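PDB 7JPJ: diaminopimelate decarboxylase, which probably removes carbon dioxide from diaminopimelate to make lysine, using pyridoxal 5'-phosphate as cofactor and working as a dimer. Local coordinates for residues Y70-N75 with G93-N98; T165-P170 with H201-S206; K264-A267 with E273-M276; V350-H355 with D361-A366. All coordinates share one frame; numbering follows the deposited sequence.

Contacts 1, 2 and 3 all lie in the pyridoxal-binding barrel, whereas contact 4 belongs to the beta-rich part of the chain. Contact 2 lies close to the pocket: the side chain of Val167 is about 7 Å from the bound D-lysine. Contacts 1 and 3 lie away from the site, their centres about 25 Å apart, and join helices to the loops and strands around them. Contact 4 is about 32 Å from contact 2 between centres, yet both touch the second subunit, and the side chain of Asp361 comes within about 8 Å of that of Cys357, the predicted proton donor. Contacts 3 and 4 are the farthest apart, with centres about 48 Å from each other.

Contact 1. Residues Y70-N75 with G93-N98; sequences YFHSKN and GVPAEN
His72 O takes the backbone N of Asn75 at 3.0 Å, one bond of the Schellman motif that ends helix 65-73, while the imidazole of the same residue reaches across to Pro95. Its CG stands anti to the backbone N (chi1 -177°), which carries the ring out from the helix flank toward the loop that follows helix 83-91. The two rings arrive from opposite directions, and His72 NE2 settles 3.3 Å from Pro95 CD, with Pro95 CG a little farther off. Asn98 comes in at about a right angle: its ND2 sits at the imidazole edge, 3.8 Å from His72 CD2, with the amide turned 64° from the ring plane. Beside CE1 of His72 lies the carbonyl O of Gly93, 3.9 Å away. Gly93 itself closes helix 83-91 with a Schellman motif of its own, at a positive phi of 98°. Beyond it, Asn98 N bonds back to Pro95 O at 3.1 Å, bending the chain into a short 3-10 segment whose Asn98 is joined to Val78 by a backbone hydrogen bond. On another side of helix 65-73, Phe71 meets Tyr57 edge-to-face. The contact thus joins two outer helix ends of the barrel at the surface, and between these two segments it is van der Waals touch: the loop offers the imidazole shape rather than a bonding partner.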
loop_
_atom_site.group_PDB
_atom_site.type_symbol
_atom_site.label_atom_id
_atom_site.label_comp_id
_atom_site.label_asym_id
_atom_site.label_seq_id
_atom_site.Cartn_x
_atom_site.Cartn_y
_atom_site.Cartn_z
ATOM N N TYR A 70 -19.749 17.584 0.863
ATOM C CA TYR A 70 -19.424 18.892 0.305
ATOM C C TYR A 70 -19.630 18.916 -1.205
ATOM O O TYR A 70 -20.242 19.847 -1.743
ATOM C CB TYR A 70 -17.989 19.288 0.647
ATOM C CG TYR A 70 -17.590 20.558 -0.058
ATOM C CD1 TYR A 70 -18.004 21.792 0.422
ATOM C CD2 TYR A 70 -16.841 20.527 -1.230
ATOM C CE1 TYR A 70 -17.666 22.961 -0.227
ATOM C CE2 TYR A 70 -16.499 21.692 -1.888
ATOM C CZ TYR A 70 -16.914 22.905 -1.381
ATOM O OH TYR A 70 -16.580 24.071 -2.026
ATOM N N PHE A 71 -19.106 17.910 -1.911
ATOM C CA PHE A 71 -19.279 17.860 -3.358
ATOM C C PHE A 71 -20.737 17.650 -3.742
ATOM O O PHE A 71 -21.153 18.056 -4.832
ATOM C CB PHE A 71 -18.415 16.756 -3.961
ATOM C CG PHE A 71 -16.948 17.088 -4.014
ATOM C CD1 PHE A 71 -16.522 18.398 -4.150
ATOM C CD2 PHE A 71 -15.996 16.083 -3.935
ATOM C CE1 PHE A 71 -15.171 18.701 -4.202
ATOM C CE2 PHE A 71 -14.648 16.379 -3.986
ATOM C CZ PHE A 71 -14.233 17.689 -4.119
ATOM N N HIS A 72 -21.529 17.026 -2.869
ATOM C CA HIS A 72 -22.954 16.899 -3.151
ATOM C C HIS A 72 -23.648 18.254 -3.083
ATOM O O HIS A 72 -24.508 18.560 -3.918
ATOM C CB HIS A 72 -23.603 15.908 -2.182
ATOM C CG HIS A 72 -25.056 15.670 -2.449
ATOM N ND1 HIS A 72 -26.021 15.764 -1.468
ATOM C CD2 HIS A 72 -25.711 15.356 -3.592
ATOM C CE1 HIS A 72 -27.207 15.515 -1.996
ATOM N NE2 HIS A 72 -27.045 15.265 -3.283
ATOM N N SER A 73 -23.282 19.083 -2.102
ATOM C CA SER A 73 -23.853 20.421 -1.998
ATOM C C SER A 73 -23.491 21.298 -3.189
ATOM O O SER A 73 -24.178 22.293 -3.445
ATOM C CB SER A 73 -23.390 21.086 -0.702
ATOM O OG SER A 73 -21.984 21.255 -0.698
ATOM N N LYS A 74 -22.426 20.958 -3.916
ATOM C CA LYS A 74 -22.028 21.684 -5.113
ATOM C C LYS A 74 -22.599 21.074 -6.388
ATOM O O LYS A 74 -22.168 21.448 -7.482
ATOM C CB LYS A 74 -20.502 21.745 -5.209
ATOM C CG LYS A 74 -19.854 22.595 -4.132
ATOM C CD LYS A 74 -20.156 24.066 -4.343
ATOM C CE LYS A 74 -18.946 24.802 -4.887
ATOM N NZ LYS A 74 -19.183 26.276 -4.965
ATOM N N ASN A 75 -23.552 20.146 -6.263
ATOM C CA ASN A 75 -24.189 19.474 -7.401
ATOM C C ASN A 75 -23.190 18.666 -8.225
ATOM O O ASN A 75 -23.333 18.542 -9.445
ATOM C CB ASN A 75 -24.942 20.467 -8.290
ATOM C CG ASN A 75 -26.074 21.150 -7.560
ATOM O OD1 ASN A 75 -26.624 20.605 -6.602
ATOM N ND2 ASN A 75 -26.426 22.353 -7.999
ATOM N N GLY A 93 -25.360 10.496 2.427
ATOM C CA GLY A 93 -26.474 11.291 1.960
ATOM C C GLY A 93 -26.571 11.453 0.461
ATOM O O GLY A 93 -27.483 12.143 -0.010
ATOM N N VAL A 94 -25.670 10.853 -0.301
ATOM C CA VAL A 94 -25.739 10.974 -1.761
ATOM C C VAL A 94 -26.910 10.141 -2.273
ATOM O O VAL A 94 -26.992 8.940 -1.961
ATOM C CB VAL A 94 -24.421 10.527 -2.396
ATOM C CG1 VAL A 94 -24.530 10.529 -3.913
ATOM C CG2 VAL A 94 -23.281 11.428 -1.943
ATOM N N PRO A 95 -27.841 10.723 -3.027
ATOM C CA PRO A 95 -28.931 9.923 -3.591
ATOM C C PRO A 95 -28.402 8.923 -4.605
ATOM O O PRO A 95 -27.357 9.130 -5.229
ATOM C CB PRO A 95 -29.838 10.967 -4.257
ATOM C CG PRO A 95 -29.440 12.281 -3.645
ATOM C CD PRO A 95 -27.981 12.151 -3.350
ATOM N N ALA A 96 -29.147 7.827 -4.764
ATOM C CA ALA A 96 -28.691 6.736 -5.621
ATOM C C ALA A 96 -28.518 7.190 -7.066
ATOM O O ALA A 96 -27.559 6.789 -7.736
ATOM C CB ALA A 96 -29.668 5.565 -5.537
ATOM N N GLU A 97 -29.429 8.030 -7.560
ATOM C CA GLU A 97 -29.382 8.462 -8.954
ATOM C C GLU A 97 -28.130 9.267 -9.278
ATOM O O GLU A 97 -27.763 9.373 -10.454
ATOM C CB GLU A 97 -30.623 9.293 -9.302
ATOM C CG GLU A 97 -31.909 8.859 -8.613
ATOM C CD GLU A 97 -31.993 9.331 -7.169
ATOM O OE1 GLU A 97 -32.172 8.473 -6.272
ATOM O OE2 GLU A 97 -31.868 10.555 -6.934
ATOM N N ASN A 98 -27.473 9.843 -8.274
ATOM C CA ASN A 98 -26.251 10.603 -8.489
ATOM C C ASN A 98 -25.008 9.724 -8.515
ATOM O O ASN A 98 -23.900 10.250 -8.669
ATOM C CB ASN A 98 -26.092 11.680 -7.410
ATOM C CG ASN A 98 -27.148 12.764 -7.503
ATOM O OD1 ASN A 98 -28.217 12.563 -8.082
ATOM N ND2 ASN A 98 -26.848 13.926 -6.935
#

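Contact 2. Residues T165-P170 with H201-S206; sequences TNVGGP and HTHIGS
Val167 leans obliquely across His203, its two methyl groups dividing the work. CG1, anti to the carbonyl carbon (chi1 -71°), goes to the imidazole and stops 3.8 Å from His203 CD2, with NE2 slightly farther off. CG2 turns instead to the backbone, where it lies 3.3 Å from His203 O and 3.9 Å from Ile204 CA. One residue on, Gly168 CA approaches Ile204 CG2 at 4.1 Å, while the rest of the isoleucine side chain leads away from the loop. His203 has CG anti to its own N, and the ring is tied down elsewhere, through ND1, the nitrogen next to CG, which is hydrogen-bonded to Gly237 N; this should fix the turn of the ring that Val167 rests on. With an alanine in place of Val167, both methyls would be gone, and the CD2 side of His203 would probably lose its cover from this loop. Both segments are loops that follow strands of the TIM-type barrel, 141-147 and 196-201, in the region that receives the cofactor in this family; the His203 side chain is about 6 Å from that of Lys60, the predicted attachment lysine, and about 4 Å from a sulfate. The valine is presented by an Asx turn: Gly168 N reaches Asn166 OD1 at 3.2 Å, with an N-H...O angle of 157°, in the carbonyl plane and on a lone pair. The same OD1 also takes Ser152 N. Farther along the loop, Pro170 O is hydrogen-bonded to Thr301 OG1 of the second subunit.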
loop_
_atom_site.group_PDB
_atom_site.type_symbol
_atom_site.label_atom_id
_atom_site.label_comp_id
_atom_site.label_asym_id
_atom_site.label_seq_id
_atom_site.Cartn_x
_atom_site.Cartn_y
_atom_site.Cartn_z
ATOM N N THR A 165 1.364 -1.265 -18.292
ATOM C CA THR A 165 0.044 -1.037 -17.716
ATOM C C THR A 165 -0.569 0.238 -18.282
ATOM O O THR A 165 0.125 1.233 -18.507
ATOM C CB THR A 165 0.136 -0.938 -16.194
ATOM O OG1 THR A 165 1.097 0.062 -15.835
ATOM C CG2 THR A 165 0.553 -2.268 -15.599
ATOM N N ASN A 166 -1.879 0.208 -18.500
ATOM C CA ASN A 166 -2.548 1.313 -19.168
ATOM C C ASN A 166 -4.031 1.288 -18.834
ATOM O O ASN A 166 -4.594 0.244 -18.494
ATOM C CB ASN A 166 -2.341 1.251 -20.686
ATOM C CG ASN A 166 -2.275 2.622 -21.321
ATOM O OD1 ASN A 166 -3.299 3.279 -21.510
ATOM N ND2 ASN A 166 -1.068 3.063 -21.655
ATOM N N VAL A 167 -4.656 2.466 -18.938
ATOM C CA VAL A 167 -6.103 2.584 -18.767
ATOM C C VAL A 167 -6.873 2.126 -19.992
ATOM O O VAL A 167 -8.097 1.957 -19.916
ATOM C CB VAL A 167 -6.508 4.035 -18.441
ATOM C CG1 VAL A 167 -6.073 4.412 -17.033
ATOM C CG2 VAL A 167 -5.911 4.996 -19.464
ATOM N N GLY A 168 -6.194 1.926 -21.118
ATOM C CA GLY A 168 -6.833 1.447 -22.328
ATOM C C GLY A 168 -5.808 0.818 -23.242
ATOM O O GLY A 168 -4.601 0.876 -22.995
ATOM N N GLY A 169 -6.306 0.209 -24.313
ATOM C CA GLY A 169 -5.453 -0.419 -25.290
ATOM C C GLY A 169 -5.387 -1.922 -25.115
ATOM O O GLY A 169 -6.088 -2.503 -24.278
ATOM N N PRO A 170 -4.537 -2.585 -25.906
ATOM C CA PRO A 170 -4.450 -4.052 -25.820
ATOM C C PRO A 170 -3.857 -4.558 -24.515
ATOM O O PRO A 170 -4.038 -5.737 -24.192
ATOM C CB PRO A 170 -3.564 -4.423 -27.018
ATOM C CG PRO A 170 -2.760 -3.191 -27.287
ATOM C CD PRO A 170 -3.647 -2.031 -26.942
ATOM N N HIS A 201 -19.096 4.969 -21.890
ATOM C CA HIS A 201 -18.081 5.362 -20.922
ATOM C C HIS A 201 -16.700 5.059 -21.484
ATOM O O HIS A 201 -16.447 3.947 -21.956
ATOM C CB HIS A 201 -18.283 4.630 -19.590
ATOM C CG HIS A 201 -17.444 5.163 -18.469
ATOM N ND1 HIS A 201 -16.678 6.303 -18.586
ATOM C CD2 HIS A 201 -17.252 4.711 -17.207
ATOM C CE1 HIS A 201 -16.050 6.529 -17.446
ATOM N NE2 HIS A 201 -16.383 5.577 -16.592
ATOM N N THR A 202 -15.815 6.047 -21.430
ATOM C CA THR A 202 -14.437 5.890 -21.863
ATOM C C THR A 202 -13.525 6.504 -20.810
ATOM O O THR A 202 -13.957 7.301 -19.973
ATOM C CB THR A 202 -14.200 6.549 -23.230
ATOM O OG1 THR A 202 -12.955 6.102 -23.775
ATOM C CG2 THR A 202 -14.147 8.055 -23.081
ATOM N N HIS A 203 -12.251 6.119 -20.848
ATOM C CA HIS A 203 -11.280 6.624 -19.884
ATOM C C HIS A 203 -9.863 6.407 -20.397
ATOM O O HIS A 203 -9.161 5.504 -19.933
ATOM C CB HIS A 203 -11.468 5.941 -18.525
ATOM C CG HIS A 203 -10.595 6.492 -17.439
ATOM N ND1 HIS A 203 -10.783 7.743 -16.892
ATOM C CD2 HIS A 203 -9.530 5.958 -16.794
ATOM C CE1 HIS A 203 -9.871 7.958 -15.961
ATOM N NE2 HIS A 203 -9.098 6.890 -15.882
ATOM N N ILE A 204 -9.437 7.222 -21.361
ATOM C CA ILE A 204 -8.111 7.078 -21.954
ATOM C C ILE A 204 -7.436 8.438 -22.083
ATOM O O ILE A 204 -6.439 8.578 -22.797
ATOM C CB ILE A 204 -8.184 6.383 -23.327
ATOM C CG1 ILE A 204 -9.018 7.219 -24.300
ATOM C CG2 ILE A 204 -8.735 4.972 -23.195
ATOM C CD1 ILE A 204 -8.758 6.901 -25.757
ATOM N N GLY A 205 -7.971 9.445 -21.397
ATOM C CA GLY A 205 -7.396 10.780 -21.474
ATOM C C GLY A 205 -6.225 10.955 -20.516
ATOM O O GLY A 205 -6.204 10.403 -19.415
ATOM N N SER A 206 -5.242 11.742 -20.950
ATOM C CA SER A 206 -4.053 12.005 -20.151
ATOM C C SER A 206 -3.370 13.257 -20.683
ATOM O O SER A 206 -3.617 13.690 -21.811
ATOM C CB SER A 206 -3.083 10.817 -20.171
ATOM O OG SER A 206 -2.455 10.695 -21.437
#

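Contact 3. Residues K264-A267 with E273-M276; sequences KKFA and ELQM
Ala267 and Glu273 bring the two backbones closest, their CA atoms 5.3 Å apart, where helix 252-270 nears its end and the chain turns back to enter strand 275-278. From the helix, Phe266 and Ala267 both point their CB atoms at the returning chain. Phe266 holds CG anti to its backbone N (chi1 -169°), which sends the ring toward Leu274, and the two side chains meet at a slant. One methyl does most of the touching: Leu274 CD1 lies 3.6 Å from Phe266 CE2 and 3.8 Å from its neighbour CD2, with Leu274 CG just behind. Leu221 of helix 210-222 touches both of these residues, and Phe263 also packs on the leucine. Nearer the turn, Ala267 CB meets Glu273 CG at 4.1 Å. Only CG of that exposed glutamate touches the alanine here; the chain runs extended beyond it and carries the carboxylate on. Tyr51 touches both Ala267 and Glu273. What joins this helix to the barrel strand is therefore carbon against carbon, buried at Phe266 and Leu274, and it probably depends on fit and the exclusion of water rather than on charge.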
loop_
_atom_site.group_PDB
_atom_site.type_symbol
_atom_site.label_atom_id
_atom_site.label_comp_id
_atom_site.label_asym_id
_atom_site.label_seq_id
_atom_site.Cartn_x
_atom_site.Cartn_y
_atom_site.Cartn_z
ATOM N N LYS A 264 -20.046 19.105 -30.845
ATOM C CA LYS A 264 -20.803 19.827 -31.861
ATOM C C LYS A 264 -20.675 19.156 -33.223
ATOM O O LYS A 264 -21.642 19.112 -33.991
ATOM C CB LYS A 264 -20.337 21.281 -31.935
ATOM C CG LYS A 264 -20.585 22.095 -30.676
ATOM C CD LYS A 264 -20.541 23.587 -30.983
ATOM C CE LYS A 264 -20.551 24.422 -29.711
ATOM N NZ LYS A 264 -19.274 24.285 -28.956
ATOM N N LYS A 265 -19.487 18.634 -33.543
ATOM C CA LYS A 265 -19.310 17.950 -34.818
ATOM C C LYS A 265 -20.122 16.665 -34.874
ATOM O O LYS A 265 -20.574 16.266 -35.954
ATOM C CB LYS A 265 -17.827 17.658 -35.067
ATOM C CG LYS A 265 -17.503 17.277 -36.511
ATOM C CD LYS A 265 -16.014 17.001 -36.710
ATOM C CE LYS A 265 -15.251 18.264 -37.108
ATOM N NZ LYS A 265 -14.458 18.847 -35.983
ATOM N N PHE A 266 -20.318 16.010 -33.729
ATOM C CA PHE A 266 -21.172 14.828 -33.688
ATOM C C PHE A 266 -22.623 15.199 -33.961
ATOM O O PHE A 266 -23.310 14.532 -34.743
ATOM C CB PHE A 266 -21.035 14.130 -32.334
ATOM C CG PHE A 266 -21.669 12.770 -32.285
ATOM C CD1 PHE A 266 -21.005 11.665 -32.788
ATOM C CD2 PHE A 266 -22.930 12.598 -31.737
ATOM C CE1 PHE A 266 -21.587 10.409 -32.746
ATOM C CE2 PHE A 266 -23.518 11.347 -31.691
ATOM C CZ PHE A 266 -22.844 10.250 -32.197
ATOM N N ALA A 267 -23.104 16.273 -33.331
ATOM C CA ALA A 267 -24.465 16.734 -33.568
ATOM C C ALA A 267 -24.657 17.276 -34.978
ATOM O O ALA A 267 -25.792 17.325 -35.462
ATOM C CB ALA A 267 -24.845 17.802 -32.544
ATOM N N GLU A 273 -27.627 15.683 -29.834
ATOM C CA GLU A 273 -26.923 16.525 -28.874
ATOM C C GLU A 273 -26.742 15.729 -27.586
ATOM O O GLU A 273 -27.716 15.439 -26.884
ATOM C CB GLU A 273 -27.693 17.823 -28.638
ATOM C CG GLU A 273 -27.919 18.626 -29.916
ATOM C CD GLU A 273 -28.680 19.920 -29.685
ATOM O OE1 GLU A 273 -28.984 20.239 -28.515
ATOM O OE2 GLU A 273 -28.972 20.622 -30.679
ATOM N N LEU A 274 -25.497 15.373 -27.281
ATOM C CA LEU A 274 -25.192 14.426 -26.217
ATOM C C LEU A 274 -24.771 15.144 -24.942
ATOM O O LEU A 274 -24.032 16.132 -24.984
ATOM C CB LEU A 274 -24.079 13.464 -26.644
ATOM C CG LEU A 274 -24.340 12.515 -27.815
ATOM C CD1 LEU A 274 -23.105 11.675 -28.090
ATOM C CD2 LEU A 274 -25.544 11.629 -27.547
ATOM N N GLN A 275 -25.241 14.628 -23.809
ATOM C CA GLN A 275 -24.750 15.076 -22.514
ATOM C C GLN A 275 -23.328 14.571 -22.291
ATOM O O GLN A 275 -22.993 13.439 -22.653
ATOM C CB GLN A 275 -25.669 14.573 -21.401
ATOM C CG GLN A 275 -25.171 14.876 -20.000
ATOM C CD GLN A 275 -25.792 16.133 -19.434
ATOM O OE1 GLN A 275 -26.208 17.018 -20.183
ATOM N NE2 GLN A 275 -25.847 16.230 -18.108
ATOM N N MET A 276 -22.483 15.415 -21.700
ATOM C CA MET A 276 -21.105 15.053 -21.399
ATOM C C MET A 276 -20.929 14.804 -19.906
ATOM O O MET A 276 -21.591 15.424 -19.070
ATOM C CB MET A 276 -20.125 16.144 -21.846
ATOM C CG MET A 276 -18.697 15.646 -22.014
ATOM S SD MET A 276 -17.465 16.942 -22.252
ATOM C CE MET A 276 -18.270 18.340 -21.489
#

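Contact 4. Residues V350-H355 with D361-A366; sequences VVVVGH and DLMTPA
The end of strand 347-353, in the beta-rich part of the chain, is bridged by a segment that returns roughly antiparallel after a five-residue loop. Val353 and Leu362 form the single bridge, a non-hydrogen-bonded pair flanked by Met363 N to Val352 O and Gly354 N to Asp361 O, each 2.9 Å. Beyond Met363 a side chain takes over from the backbone: Thr364 OG1, placed between its own N and carbonyl carbon (chi1 49°), receives Val352 N at 3.0 Å and an almost straight 173°. The same hydroxyl bonds Ala374 O, tying in strand 373-379. Thr364 CG2 rests on Val352 CG2 at 3.6 Å, the side chains crossing near a right angle, and Leu362 CD1 meets Val351 CG1 at 3.6 Å. Replaced by an alanine, Thr364 would lose its hydroxyl, and Val352 N and Ala374 O would probably be left without this mate in a buried place. Asp361 OD2 packs on Gly354 CA at 3.2 Å while bonded to Cys356 N, and OD1 takes Met316 N. His355 ND1 bonds Glu105 of the second subunit. The whole is a short antiparallel reversal whose loop carries Cys357, the predicted proton donor, in keeping with the dimer-interface active sites of fold-type III decarboxylases.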
loop_
_atom_site.group_PDB
_atom_site.type_symbol
_atom_site.label_atom_id
_atom_site.label_comp_id
_atom_site.label_asym_id
_atom_site.label_seq_id
_atom_site.Cartn_x
_atom_site.Cartn_y
_atom_site.Cartn_z
ATOM N N VAL A 350 18.225 17.820 3.122
ATOM C CA VAL A 350 17.984 16.635 3.933
ATOM C C VAL A 350 17.286 15.574 3.090
ATOM O O VAL A 350 16.812 15.831 1.982
ATOM C CB VAL A 350 17.138 16.944 5.188
ATOM C CG1 VAL A 350 17.828 17.981 6.071
ATOM C CG2 VAL A 350 15.742 17.400 4.788
ATOM N N VAL A 351 17.245 14.365 3.643
ATOM C CA VAL A 351 16.422 13.269 3.150
ATOM C C VAL A 351 15.362 12.992 4.204
ATOM O O VAL A 351 15.659 12.998 5.405
ATOM C CB VAL A 351 17.266 12.009 2.868
ATOM C CG1 VAL A 351 16.376 10.816 2.568
ATOM C CG2 VAL A 351 18.229 12.258 1.724
ATOM N N VAL A 352 14.126 12.771 3.764
ATOM C CA VAL A 352 12.996 12.555 4.662
ATOM C C VAL A 352 12.616 11.081 4.614
ATOM O O VAL A 352 12.341 10.538 3.537
ATOM C CB VAL A 352 11.801 13.447 4.291
ATOM C CG1 VAL A 352 10.690 13.298 5.320
ATOM C CG2 VAL A 352 12.243 14.899 4.185
ATOM N N VAL A 353 12.596 10.434 5.780
ATOM C CA VAL A 353 12.260 9.021 5.879
ATOM C C VAL A 353 11.049 8.856 6.788
ATOM O O VAL A 353 10.730 9.715 7.615
ATOM C CB VAL A 353 13.437 8.166 6.393
ATOM C CG1 VAL A 353 14.648 8.314 5.480
ATOM C CG2 VAL A 353 13.781 8.537 7.826
ATOM N N GLY A 354 10.371 7.712 6.625
ATOM C CA GLY A 354 9.201 7.406 7.417
ATOM C C GLY A 354 9.522 6.607 8.670
ATOM O O GLY A 354 10.639 6.133 8.874
ATOM N N HIS A 355 8.500 6.450 9.513
ATOM C CA HIS A 355 8.660 5.783 10.799
ATOM C C HIS A 355 8.569 4.264 10.715
ATOM O O HIS A 355 8.782 3.595 11.732
ATOM C CB HIS A 355 7.617 6.309 11.796
ATOM C CG HIS A 355 6.197 6.071 11.380
ATOM N ND1 HIS A 355 5.127 6.335 12.209
ATOM C CD2 HIS A 355 5.669 5.600 10.225
ATOM C CE1 HIS A 355 4.003 6.036 11.582
ATOM N NE2 HIS A 355 4.304 5.587 10.377
ATOM N N ASP A 361 10.712 2.856 3.071
ATOM C CA ASP A 361 9.854 3.918 3.601
ATOM C C ASP A 361 10.552 5.272 3.445
ATOM O O ASP A 361 10.963 5.926 4.407
ATOM C CB ASP A 361 9.489 3.643 5.052
ATOM C CG ASP A 361 8.350 4.521 5.536
ATOM O OD1 ASP A 361 7.769 5.253 4.704
ATOM O OD2 ASP A 361 8.036 4.485 6.745
ATOM N N LEU A 362 10.659 5.700 2.193
ATOM C CA LEU A 362 11.348 6.928 1.831
ATOM C C LEU A 362 10.324 7.961 1.378
ATOM O O LEU A 362 9.425 7.644 0.591
ATOM C CB LEU A 362 12.375 6.653 0.730
ATOM C CG LEU A 362 13.118 7.820 0.089
ATOM C CD1 LEU A 362 13.797 8.659 1.152
ATOM C CD2 LEU A 362 14.129 7.285 -0.905
ATOM N N MET A 363 10.456 9.189 1.878
ATOM C CA MET A 363 9.517 10.259 1.563
ATOM C C MET A 363 10.053 11.255 0.543
ATOM O O MET A 363 9.277 12.072 0.036
ATOM C CB MET A 363 9.120 11.008 2.840
ATOM C CG MET A 363 8.257 10.195 3.789
ATOM S SD MET A 363 6.788 9.525 2.985
ATOM C CE MET A 363 5.484 10.191 4.022
ATOM N N THR A 364 11.348 11.217 0.231
ATOM C CA THR A 364 11.956 12.095 -0.770
ATOM C C THR A 364 12.738 11.247 -1.764
ATOM O O THR A 364 13.974 11.207 -1.726
ATOM C CB THR A 364 12.868 13.136 -0.119
ATOM O OG1 THR A 364 13.756 12.488 0.800
ATOM C CG2 THR A 364 12.049 14.177 0.618
ATOM N N PRO A 365 12.052 10.560 -2.672
ATOM C CA PRO A 365 12.750 9.722 -3.649
ATOM C C PRO A 365 13.138 10.492 -4.905
ATOM O O PRO A 365 12.663 11.598 -5.173
ATOM C CB PRO A 365 11.705 8.646 -3.976
ATOM C CG PRO A 365 10.406 9.374 -3.861
ATOM C CD PRO A 365 10.587 10.437 -2.792
ATOM N N ALA A 366 14.029 9.876 -5.674
ATOM C CA ALA A 366 14.356 10.409 -6.986
ATOM C C ALA A 366 13.125 10.330 -7.884
ATOM O O ALA A 366 12.366 9.357 -7.809
ATOM C CB ALA A 366 15.520 9.637 -7.608
#